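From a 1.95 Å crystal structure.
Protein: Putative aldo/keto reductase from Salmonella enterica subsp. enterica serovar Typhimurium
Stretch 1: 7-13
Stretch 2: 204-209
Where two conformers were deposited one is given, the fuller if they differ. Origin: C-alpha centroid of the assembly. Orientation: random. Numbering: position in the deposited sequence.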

# COMPACT_ATOMS: atom_id res chain seq x y z
N ARG C 7 30.79 23.00 16.96
CA ARG C 7 30.00 22.59 18.11
C ARG C 7 28.61 23.20 17.98
O ARG C 7 28.46 24.29 17.44
CB ARG C 7 30.66 23.00 19.42
CG ARG C 7 32.10 22.52 19.52
CD ARG C 7 32.58 22.49 20.96
NE ARG C 7 31.72 21.68 21.82
CZ ARG C 7 31.67 20.35 21.79
NH1 ARG C 7 30.86 19.71 22.62
NH2 ARG C 7 32.41 19.67 20.93
N VAL C 8 27.60 22.48 18.46
CA VAL C 8 26.22 22.91 18.25
C VAL C 8 25.39 22.66 19.50
O VAL C 8 25.57 21.67 20.20
CB VAL C 8 25.58 22.18 17.04
CG1 VAL C 8 26.25 22.60 15.73
CG2 VAL C 8 25.65 20.67 17.20
N THR C 9 24.49 23.60 19.80
CA THR C 9 23.50 23.37 20.84
C THR C 9 22.33 22.62 20.22
O THR C 9 21.67 23.12 19.32
CB THR C 9 23.02 24.69 21.47
OG1 THR C 9 24.16 25.42 21.94
CG2 THR C 9 22.08 24.42 22.64
N ILE C 10 22.06 21.41 20.70
CA ILE C 10 21.11 20.54 19.99
C ILE C 10 19.64 20.86 20.28
O ILE C 10 18.77 20.48 19.51
CB ILE C 10 21.37 19.07 20.32
CG1 ILE C 10 20.96 18.76 21.76
CG2 ILE C 10 22.84 18.74 20.09
CD1 ILE C 10 21.14 17.32 22.14
N ALA C 11 19.38 21.58 21.36
CA ALA C 11 18.01 21.91 21.76
C ALA C 11 18.04 23.14 22.68
O ALA C 11 19.09 23.42 23.25
CB ALA C 11 17.37 20.72 22.46
N PRO C 12 16.90 23.83 22.83
CA PRO C 12 16.77 24.84 23.89
C PRO C 12 17.03 24.22 25.26
O PRO C 12 16.45 23.17 25.58
CB PRO C 12 15.32 25.31 23.76
CG PRO C 12 14.95 25.01 22.34
CD PRO C 12 15.70 23.77 21.98
N GLN C 13 17.92 24.85 26.04
CA GLN C 13 18.39 24.34 27.34
C GLN C 13 19.22 23.06 27.19
O GLN C 13 19.62 22.45 28.18
CB GLN C 13 17.23 24.08 28.30
CG GLN C 13 16.09 25.09 28.26
CD GLN C 13 14.74 24.42 28.11
OE1 GLN C 13 14.34 23.59 28.94
NE2 GLN C 13 14.02 24.76 27.05
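Stretch 2, residues 204-209: QLRIRP

A single direct hydrogen bond joins these two stretches, which lie almost 200 residues apart in the chain: Arg208 N donates to Ile10 O at 2.7 Å, with an angle of 171° at the hydrogen. The bond is short and nearly straight, and a water provides a second polar link between the backbones, giving its two protons to Thr9 O at 3.1 Å and to Arg206 O at 2.7 Å.

Stretch 1 leaves an extended strand, residues 7 to 9, and turns at Ile10 (phi/psi -80/-18) before Ala11 extends again at -159/161. Stretch 2 comes off the end of a helix. Arg206 is the first residue to leave helical phi/psi, and its positive phi (59/38) belongs to a Schellman motif, with two bonds back into the last turn. Ile207 and Arg208 then run extended, and the touching parts travel in nearly opposite directions, 157° apart from end to end. The register follows: Ile10 CA lies 5.0 Å from Arg208 CA, and Ala11 CA lies 4.5 Å from Ile207 CA.

Ile10 O is the focus of the backbone contact. Besides accepting from Arg208 N, it receives a CA-H...O contact from Ile207 CA at 3.5 Å, so that consecutive residues of stretch 2 converge on one carbonyl.

Arg208 gives up the most surface to the other stretch. Its CA-to-CB bond points toward stretch 1, and its long side chain reaches back along the strand: Arg208 CD lies 3.8 Å from Thr9 O, and Arg208 NH1 approaches Val8 CG1 to 3.5 Å. Val8, also directed toward its partner, covers one face of the guanidinium. A flat, delocalised group can pack its face against a branched aliphatic side chain while its edge remains available for polar partners; here Arg208 NE is hydrogen-bonded elsewhere in the structure.

Farther along, the packing is apolar. Ala11 CB, its CA-to-CB bond pointing sideways, sits 4.0 Å from Ile207 CG1, a small apolar contact between two buried residues. Pro12 CD meets the same Ile207 CG1 at 4.3 Å. The proline ring also lies against the backbone at the end of the helix, with Pro12 CD 3.3 Å from Arg206 O and 3.9 Å from Leu205 O. Proline has no amide proton to offer, so it meets these carbonyls with carbon. Arg206, whose CA-to-CB bond points sideways, brings its CB to 4.4 Å from Pro12 CG, but the end of its side chain leads away from stretch 1.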

# COMPACT_ATOMS: atom_id res chain seq x y z
N GLN C 204 10.47 22.76 14.05
CA GLN C 204 9.55 23.70 14.69
C GLN C 204 9.98 23.95 16.14
O GLN C 204 9.99 25.08 16.61
CB GLN C 204 8.11 23.18 14.65
CG GLN C 204 7.11 24.11 15.32
CD GLN C 204 5.69 23.58 15.26
OE1 GLN C 204 5.31 22.88 14.31
NE2 GLN C 204 4.90 23.89 16.27
N LEU C 205 10.33 22.88 16.83
CA LEU C 205 10.74 22.95 18.23
C LEU C 205 12.19 23.38 18.41
O LEU C 205 12.64 23.53 19.54
CB LEU C 205 10.51 21.60 18.91
CG LEU C 205 9.06 21.13 18.99
CD1 LEU C 205 8.97 19.83 19.76
CD2 LEU C 205 8.22 22.19 19.65
N ARG C 206 12.91 23.57 17.30
CA ARG C 206 14.34 23.91 17.31
C ARG C 206 15.18 22.85 18.02
O ARG C 206 16.13 23.16 18.73
CB ARG C 206 14.57 25.28 17.94
CG ARG C 206 13.74 26.39 17.26
CD ARG C 206 14.18 27.79 17.65
NE ARG C 206 13.33 28.79 17.00
CZ ARG C 206 13.51 29.24 15.76
NH1 ARG C 206 14.53 28.81 15.03
NH2 ARG C 206 12.68 30.15 15.26
N ILE C 207 14.79 21.60 17.81
CA ILE C 207 15.51 20.44 18.33
C ILE C 207 16.18 19.74 17.17
O ILE C 207 15.54 19.40 16.18
CB ILE C 207 14.56 19.47 19.06
CG1 ILE C 207 14.03 20.13 20.34
CG2 ILE C 207 15.24 18.13 19.36
CD1 ILE C 207 12.82 19.48 20.94
N ARG C 208 17.49 19.53 17.29
CA ARG C 208 18.24 18.93 16.19
C ARG C 208 18.34 17.41 16.35
O ARG C 208 18.74 16.90 17.41
CB ARG C 208 19.62 19.59 16.09
CG ARG C 208 19.52 21.07 15.75
CD ARG C 208 20.86 21.80 15.84
NE ARG C 208 21.80 21.41 14.78
CZ ARG C 208 22.80 22.18 14.36
NH1 ARG C 208 22.99 23.38 14.89
NH2 ARG C 208 23.61 21.74 13.40
N PRO C 209 17.98 16.68 15.29
CA PRO C 209 18.07 15.22 15.37
C PRO C 209 19.48 14.69 15.17
O PRO C 209 20.24 15.25 14.37
CB PRO C 209 17.17 14.76 14.23
CG PRO C 209 17.29 15.87 13.21
CD PRO C 209 17.48 17.14 13.99
O HOH W 1 18.72 23.84 19.03